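Local coordinates for dITP/XTP pyrophosphatase (Mycobacteroides abscessus, PDB 6WWD), which probably hydrolyses the non-canonical purine nucleotides XTP, dITP and ITP to their monophosphates and diphosphate, using magnesium, to keep them out of DNA and RNA, at residues Ala6-Lys11 against Val31-Val36; Lys56-Val61 against Ala126-Glu131. All coordinates share one frame; numbering follows the deposited sequence.

Contact 1: Ala6-Lys11 against Val31-Val36; sequences ASRNPK and VSLTDV
The substrate-binding loop of the HAM1 NTPase fold, running from the end of strand 2-5 into helix 10-22, meets here the turn that follows the neighbouring parallel strand 29-31. Ser7 to Lys11 are all predicted to bind the nucleotide. One backbone bond ties the two loops: Leu33 N gives its hydrogen to Ser7 O at 3.2 Å, nearly straight at 171°, though the donor stands above the carbonyl plane. Ser32 CB presses on the same oxygen, 3.3 Å from Ser7 O. Leu33 does most of the apolar work. With CG anti to its own carbonyl carbon, it lays the CD1 methyl on the peptide joining Ala6 to Ser7, with Leu33 CD1 3.4 Å from Ala6 C. The extended Arg8 chain crosses this leucine at about a right angle, Arg8 NH1 lying 4.0 Å from Leu33 CD1, while its NH2 forms a salt bridge with Glu41. Each loop is also braced internally. Ser7 OG accepts from Asn9 N in an ST turn, and Asn9 OD1 caps helix 10-22 through Lys11 N. In the other segment, the type I turn Ser32-Asp35 is gripped by Asp35 OD2, which takes both Ser32 N, on its anti lone pair at 2.6 Å, and Ser32 OG, from above the carboxylate plane. Ser32 OG in turn accepts from Thr34 N and Thr34 OG1. Two donors on one carboxylate oxygen should favour the ionised form of Asp35, and the bonds within the turn probably help to set the direction in which Leu33 N meets Ser7 O.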
ATOM      1  N   ALA D   6      -1.016  27.646  -3.607  1.00 12.94           N
ATOM      2  CA  ALA D   6      -1.065  27.048  -4.945  1.00 17.88           C
ATOM      3  C   ALA D   6      -2.518  26.790  -5.355  1.00 17.53           C
ATOM      4  O   ALA D   6      -2.967  25.663  -5.551  1.00 18.74           O
ATOM      5  CB  ALA D   6      -0.244  25.768  -5.002  1.00 14.97           C
ATOM      6  N   SER D   7      -3.249  27.882  -5.497  1.00 16.97           N
ATOM      7  CA  SER D   7      -4.660  27.821  -5.834  1.00 19.29           C
ATOM      8  C   SER D   7      -5.019  29.037  -6.670  1.00 18.99           C
ATOM      9  O   SER D   7      -4.380  30.087  -6.559  1.00 15.61           O
ATOM     10  CB  SER D   7      -5.521  27.790  -4.567  1.00 21.40           C
ATOM     11  OG  SER D   7      -6.902  27.756  -4.872  1.00 19.68           O
ATOM     12  N   ARG D   8      -6.033  28.878  -7.524  1.00 18.04           N
ATOM     13  CA  ARG D   8      -6.648  30.007  -8.213  1.00 16.39           C
ATOM     14  C   ARG D   8      -7.968  30.422  -7.578  1.00 21.48           C
ATOM     15  O   ARG D   8      -8.671  31.273  -8.131  1.00 22.17           O
ATOM     16  CB  ARG D   8      -6.879  29.664  -9.682  1.00 20.86           C
ATOM     17  CG  ARG D   8      -5.618  29.321 -10.455  1.00 19.08           C
ATOM     18  CD  ARG D   8      -5.954  28.919 -11.878  1.00 24.55           C
ATOM     19  NE  ARG D   8      -4.755  28.943 -12.697  1.00 25.30           N
ATOM     20  CZ  ARG D   8      -3.834  27.978 -12.703  1.00 30.17           C
ATOM     21  NH1 ARG D   8      -3.985  26.891 -11.950  1.00 22.62           N
ATOM     22  NH2 ARG D   8      -2.763  28.096 -13.479  1.00 31.80           N
ATOM     23  N   ASN D   9      -8.346  29.800  -6.460  1.00 23.38           N
ATOM     24  CA  ASN D   9      -9.604  30.093  -5.785  1.00 16.41           C
ATOM     25  C   ASN D   9      -9.394  31.130  -4.687  1.00 24.05           C
ATOM     26  O   ASN D   9      -8.798  30.799  -3.645  1.00 17.95           O
ATOM     27  CB  ASN D   9     -10.187  28.818  -5.201  1.00 23.49           C
ATOM     28  CG  ASN D   9     -11.529  29.031  -4.534  1.00 20.64           C
ATOM     29  OD1 ASN D   9     -11.975  30.166  -4.333  1.00 19.20           O
ATOM     30  ND2 ASN D   9     -12.183  27.925  -4.176  1.00 22.70           N
ATOM     31  N   PRO D  10      -9.889  32.363  -4.841  1.00 18.02           N
ATOM     32  CA  PRO D  10      -9.705  33.346  -3.766  1.00 18.87           C
ATOM     33  C   PRO D  10     -10.339  32.937  -2.445  1.00 25.17           C
ATOM     34  O   PRO D  10      -9.817  33.312  -1.388  1.00 23.09           O
ATOM     35  CB  PRO D  10     -10.347  34.619  -4.342  1.00 22.05           C
ATOM     36  CG  PRO D  10     -10.239  34.438  -5.847  1.00 19.81           C
ATOM     37  CD  PRO D  10     -10.492  32.961  -6.046  1.00 19.43           C
ATOM     38  N   LYS D  11     -11.408  32.132  -2.466  1.00 22.98           N
ATOM     39  CA  LYS D  11     -12.023  31.682  -1.221  1.00 26.28           C
ATOM     40  C   LYS D  11     -11.058  30.868  -0.373  1.00 26.10           C
ATOM     41  O   LYS D  11     -11.099  30.937   0.860  1.00 28.49           O
ATOM     42  CB  LYS D  11     -13.280  30.864  -1.529  1.00 24.97           C
ATOM     43  CG  LYS D  11     -14.510  31.722  -1.698  1.00 25.99           C
ATOM     44  CD  LYS D  11     -14.759  32.491  -0.407  1.00 31.81           C
ATOM     45  CE  LYS D  11     -15.709  33.652  -0.585  1.00 29.01           C
ATOM     46  NZ  LYS D  11     -15.080  34.860  -1.231  1.00 27.64           N
ATOM     47  N   VAL D  31      -0.495  35.155  -1.581  1.00 20.28           N
ATOM     48  CA  VAL D  31      -0.545  35.407  -3.013  1.00 15.08           C
ATOM     49  C   VAL D  31      -0.997  34.102  -3.648  1.00 18.35           C
ATOM     50  O   VAL D  31      -0.830  33.030  -3.059  1.00 16.26           O
ATOM     51  CB  VAL D  31       0.807  35.893  -3.602  1.00 16.15           C
ATOM     52  CG1 VAL D  31       1.359  37.068  -2.796  1.00 19.38           C
ATOM     53  CG2 VAL D  31       1.830  34.763  -3.631  1.00 21.20           C
ATOM     54  N   SER D  32      -1.665  34.199  -4.794  1.00 12.80           N
ATOM     55  CA  SER D  32      -2.212  33.040  -5.493  1.00 14.90           C
ATOM     56  C   SER D  32      -1.407  32.747  -6.758  1.00 12.55           C
ATOM     57  O   SER D  32      -0.461  33.451  -7.104  1.00 13.14           O
ATOM     58  CB  SER D  32      -3.686  33.261  -5.846  1.00 16.84           C
ATOM     59  OG  SER D  32      -3.776  34.079  -7.003  1.00 13.97           O
ATOM     60  N   LEU D  33      -1.812  31.691  -7.460  1.00 11.60           N
ATOM     61  CA  LEU D  33      -1.185  31.333  -8.729  1.00 15.29           C
ATOM     62  C   LEU D  33      -1.385  32.402  -9.804  1.00 17.09           C
ATOM     63  O   LEU D  33      -0.651  32.404 -10.796  1.00 16.32           O
ATOM     64  CB  LEU D  33      -1.727  29.981  -9.190  1.00 11.38           C
ATOM     65  CG  LEU D  33      -1.213  28.843  -8.308  1.00 17.86           C
ATOM     66  CD1 LEU D  33      -1.901  27.513  -8.623  1.00 15.57           C
ATOM     67  CD2 LEU D  33       0.292  28.721  -8.495  1.00 12.71           C
ATOM     68  N   THR D  34      -2.422  33.239  -9.686  1.00 15.55           N
ATOM     69  CA  THR D  34      -2.608  34.360 -10.611  1.00 20.54           C
ATOM     70  C   THR D  34      -1.733  35.569 -10.274  1.00 19.76           C
ATOM     71  O   THR D  34      -1.672  36.509 -11.070  1.00 20.38           O
ATOM     72  CB  THR D  34      -4.091  34.768 -10.671  1.00 19.02           C
ATOM     73  OG1 THR D  34      -4.507  35.296  -9.412  1.00 20.37           O
ATOM     74  CG2 THR D  34      -4.970  33.580 -11.013  1.00 23.35           C
ATOM     75  N   ASP D  35      -1.089  35.589  -9.100  1.00 22.21           N
ATOM     76  CA  ASP D  35      -0.174  36.662  -8.711  1.00 18.66           C
ATOM     77  C   ASP D  35       1.268  36.363  -9.075  1.00 17.37           C
ATOM     78  O   ASP D  35       2.143  37.199  -8.842  1.00 19.27           O
ATOM     79  CB  ASP D  35      -0.258  36.906  -7.202  1.00 16.49           C
ATOM     80  CG  ASP D  35      -1.659  37.230  -6.754  1.00 16.84           C
ATOM     81  OD1 ASP D  35      -2.221  38.195  -7.302  1.00 18.62           O
ATOM     82  OD2 ASP D  35      -2.206  36.525  -5.876  1.00 18.41           O
ATOM     83  N   VAL D  36       1.551  35.165  -9.556  1.00 19.32           N
ATOM     84  CA  VAL D  36       2.902  34.823  -9.978  1.00 18.47           C
ATOM     85  C   VAL D  36       2.779  34.324 -11.412  1.00 23.10           C
ATOM     86  O   VAL D  36       1.682  33.919 -11.837  1.00 21.03           O
ATOM     87  CB  VAL D  36       3.555  33.809  -9.020  1.00 22.16           C
ATOM     88  CG1 VAL D  36       3.643  34.416  -7.633  1.00 19.89           C
ATOM     89  CG2 VAL D  36       2.768  32.490  -8.960  1.00 17.32           C
TER

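Contact 2: Lys56-Val61 against Ala126-Glu131; sequences KAREGV and ALVTPE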
ATOM      1  N   LYS D  56       2.769  19.636  -5.520  1.00 13.48           N
ATOM      2  CA  LYS D  56       2.320  20.974  -5.900  1.00 15.32           C
ATOM      3  C   LYS D  56       3.027  22.061  -5.097  1.00 16.92           C
ATOM      4  O   LYS D  56       3.373  23.113  -5.645  1.00 17.17           O
ATOM      5  CB  LYS D  56       0.810  21.089  -5.734  1.00 15.34           C
ATOM      6  CG  LYS D  56       0.067  20.727  -7.000  1.00 27.90           C
ATOM      7  CD  LYS D  56      -1.155  19.875  -6.748  1.00 26.84           C
ATOM      8  CE  LYS D  56      -2.135  20.550  -5.839  1.00 24.62           C
ATOM      9  NZ  LYS D  56      -3.462  19.907  -5.973  1.00 20.88           N
ATOM     10  N   ALA D  57       3.247  21.835  -3.799  1.00 10.89           N
ATOM     11  CA  ALA D  57       3.890  22.871  -2.998  1.00 14.32           C
ATOM     12  C   ALA D  57       5.355  23.044  -3.380  1.00 12.90           C
ATOM     13  O   ALA D  57       5.847  24.187  -3.447  1.00 11.54           O
ATOM     14  CB  ALA D  57       3.744  22.561  -1.501  1.00 11.28           C
ATOM     15  N   ARG D  58       6.073  21.933  -3.638  1.00 13.42           N
ATOM     16  CA  ARG D  58       7.465  22.043  -4.083  1.00 12.57           C
ATOM     17  C   ARG D  58       7.555  22.880  -5.348  1.00 14.68           C
ATOM     18  O   ARG D  58       8.444  23.730  -5.492  1.00 14.36           O
ATOM     19  CB  ARG D  58       8.060  20.666  -4.375  1.00 14.33           C
ATOM     20  CG  ARG D  58       8.239  19.764  -3.199  1.00 17.93           C
ATOM     21  CD  ARG D  58       8.932  18.477  -3.598  1.00 18.62           C
ATOM     22  NE  ARG D  58       8.837  17.514  -2.506  1.00 19.30           N
ATOM     23  CZ  ARG D  58       8.179  16.367  -2.575  1.00 18.25           C
ATOM     24  NH1 ARG D  58       7.573  16.008  -3.700  1.00 17.76           N
ATOM     25  NH2 ARG D  58       8.143  15.569  -1.516  1.00 21.18           N
ATOM     26  N   GLU D  59       6.650  22.625  -6.286  1.00 15.07           N
ATOM     27  CA  GLU D  59       6.637  23.368  -7.536  1.00 18.34           C
ATOM     28  C   GLU D  59       6.409  24.850  -7.291  1.00 18.08           C
ATOM     29  O   GLU D  59       7.051  25.696  -7.921  1.00 18.16           O
ATOM     30  CB  GLU D  59       5.562  22.795  -8.454  1.00 16.32           C
ATOM     31  CG  GLU D  59       5.987  21.543  -9.176  1.00 17.39           C
ATOM     32  CD  GLU D  59       7.095  21.824 -10.186  1.00 29.94           C
ATOM     33  OE1 GLU D  59       6.857  22.604 -11.130  1.00 33.45           O
ATOM     34  OE2 GLU D  59       8.199  21.270 -10.040  1.00 34.24           O
ATOM     35  N   GLY D  60       5.499  25.182  -6.375  1.00 16.14           N
ATOM     36  CA  GLY D  60       5.276  26.578  -6.042  1.00 15.34           C
ATOM     37  C   GLY D  60       6.531  27.259  -5.522  1.00 17.30           C
ATOM     38  O   GLY D  60       6.847  28.386  -5.915  1.00 18.55           O
ATOM     39  N   VAL D  61       7.243  26.599  -4.600  1.00 15.79           N
ATOM     40  CA  VAL D  61       8.506  27.155  -4.112  1.00 16.60           C
ATOM     41  C   VAL D  61       9.498  27.290  -5.260  1.00 16.87           C
ATOM     42  O   VAL D  61      10.220  28.292  -5.373  1.00 17.90           O
ATOM     43  CB  VAL D  61       9.072  26.291  -2.972  1.00 16.81           C
ATOM     44  CG1 VAL D  61      10.400  26.872  -2.458  1.00 14.25           C
ATOM     45  CG2 VAL D  61       8.054  26.173  -1.831  1.00 12.14           C
ATOM     46  N   ALA D 126      -0.144  20.600   2.172  1.00 15.09           N
ATOM     47  CA  ALA D 126       1.304  20.539   2.295  1.00 14.12           C
ATOM     48  C   ALA D 126       1.902  21.936   2.380  1.00 15.29           C
ATOM     49  O   ALA D 126       1.378  22.902   1.804  1.00 12.07           O
ATOM     50  CB  ALA D 126       1.936  19.786   1.129  1.00 12.12           C
ATOM     51  N   LEU D 127       2.993  22.037   3.138  1.00 13.95           N
ATOM     52  CA  LEU D 127       3.795  23.248   3.203  1.00 12.63           C
ATOM     53  C   LEU D 127       5.227  22.885   2.861  1.00 14.77           C
ATOM     54  O   LEU D 127       5.782  21.941   3.432  1.00 12.29           O
ATOM     55  CB  LEU D 127       3.744  23.900   4.584  1.00 14.06           C
ATOM     56  CG  LEU D 127       4.817  24.989   4.826  1.00 18.53           C
ATOM     57  CD1 LEU D 127       4.533  26.258   4.045  1.00 14.20           C
ATOM     58  CD2 LEU D 127       4.991  25.290   6.318  1.00 25.08           C
ATOM     59  N   VAL D 128       5.820  23.636   1.943  1.00 12.90           N
ATOM     60  CA  VAL D 128       7.247  23.547   1.643  1.00 12.44           C
ATOM     61  C   VAL D 128       7.809  24.950   1.791  1.00 13.71           C
ATOM     62  O   VAL D 128       7.243  25.915   1.262  1.00 14.10           O
ATOM     63  CB  VAL D 128       7.519  22.986   0.234  1.00 12.63           C
ATOM     64  CG1 VAL D 128       9.009  22.951  -0.049  1.00 13.22           C
ATOM     65  CG2 VAL D 128       6.914  21.594   0.088  1.00 12.93           C
ATOM     66  N   THR D 129       8.857  25.068   2.549  1.00 15.54           N
ATOM     67  CA  THR D 129       9.456  26.359   2.840  1.00 16.07           C
ATOM     68  C   THR D 129      10.542  26.671   1.825  1.00 16.73           C
ATOM     69  O   THR D 129      11.031  25.777   1.123  1.00 17.38           O
ATOM     70  CB  THR D 129      10.041  26.358   4.255  1.00 17.06           C
ATOM     71  OG1 THR D 129      11.169  25.471   4.306  1.00 17.20           O
ATOM     72  CG2 THR D 129       8.979  25.938   5.279  1.00 16.67           C
ATOM     73  N   PRO D 130      10.950  27.938   1.722  1.00 19.35           N
ATOM     74  CA  PRO D 130      12.053  28.266   0.809  1.00 19.55           C
ATOM     75  C   PRO D 130      13.332  27.490   1.103  1.00 24.54           C
ATOM     76  O   PRO D 130      14.118  27.221   0.184  1.00 19.67           O
ATOM     77  CB  PRO D 130      12.247  29.779   1.027  1.00 20.81           C
ATOM     78  CG  PRO D 130      10.945  30.265   1.550  1.00 20.67           C
ATOM     79  CD  PRO D 130      10.413  29.137   2.392  1.00 19.77           C
ATOM     80  N   GLU D 131      13.580  27.147   2.364  1.00 20.24           N
ATOM     81  CA  GLU D 131      14.778  26.402   2.732  1.00 20.13           C
ATOM     82  C   GLU D 131      14.667  24.909   2.440  1.00 22.21           C
ATOM     83  O   GLU D 131      15.647  24.180   2.644  1.00 23.79           O
ATOM     84  CB  GLU D 131      15.085  26.619   4.217  1.00 21.97           C
ATOM     85  CG  GLU D 131      15.321  28.092   4.613  1.00 23.45           C
ATOM     86  CD  GLU D 131      14.028  28.891   4.768  1.00 26.95           C
ATOM     87  OE1 GLU D 131      12.939  28.285   4.737  1.00 23.29           O
ATOM     88  OE2 GLU D 131      14.104  30.132   4.929  1.00 31.06           O
TER
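Apolar contacts between the helix and strand carry this pairing, and Val128 is at their centre. Its two methyls divide the work: CG2, anti to the carbonyl carbon, reaches Ala57, with Val128 CG2 3.7 Å from Ala57 CB, and CG1, anti to the backbone N, meets Val61 one turn further along the helix, with Val128 CG1 3.8 Å from Val61 CG2. The small Ala57 also touches the residue two positions back along the strand, Ala57 CB lying 4.2 Å from Ala126 CB. Both alanines and Val128 are buried.

Side chain meets backbone at the far end. Val61 straddles the place where the strand gives way to a loop: its CG2 comes to 3.2 Å from Val128 O, a tight methyl-to-carbonyl approach, and its CG1 rests on Thr129 O and on Pro130, 3.9 Å from Pro130 CA.

This is helix 49-64 lying on one face of the mixed sheet of the HAM1 fold. The axes of Lys56-Val61 and Ala126-Val128 run 7.4 Å apart at closest approach, crossing at -30°, so residues one helical turn apart, Ala57 and Val61, face the same strand. Leu127 points away from the helix and packs on Leu188 of the second subunit.

Polar groups border the apolar patch. Arg58 starts out away from the strand, yet its CG passes 4.0 Å from Val128 CG2, and the extended chain carries NE to a salt bridge with Glu134 on the adjoining strand. Thr129 OG1 accepts from Glu133 N, bridging the two ends of the turn between strands 118-128 and 134-145.

In the fold
Contacts 1 and 2 lie on the same side of the chain's centre, their own centres 14 Å apart and their nearest atoms about 5 Å apart without touching. Strand 67-77 connects them: it pairs with strand 2-5, which leads into Ala6-Lys11, and with strand 118-128, which ends in contact 2. Asp72 on that strand, the predicted magnesium ligand and proton acceptor, has its side chain about 9 Å from that of Ala6 and about 8 Å from that of Ala126. Lys56, at the start of the helical segment of contact 2, forms a salt bridge with Asp72. Contact 1 thus contributes predicted substrate-binding residues, while contact 2 packs the helix that carries this lysine against strand 118-128.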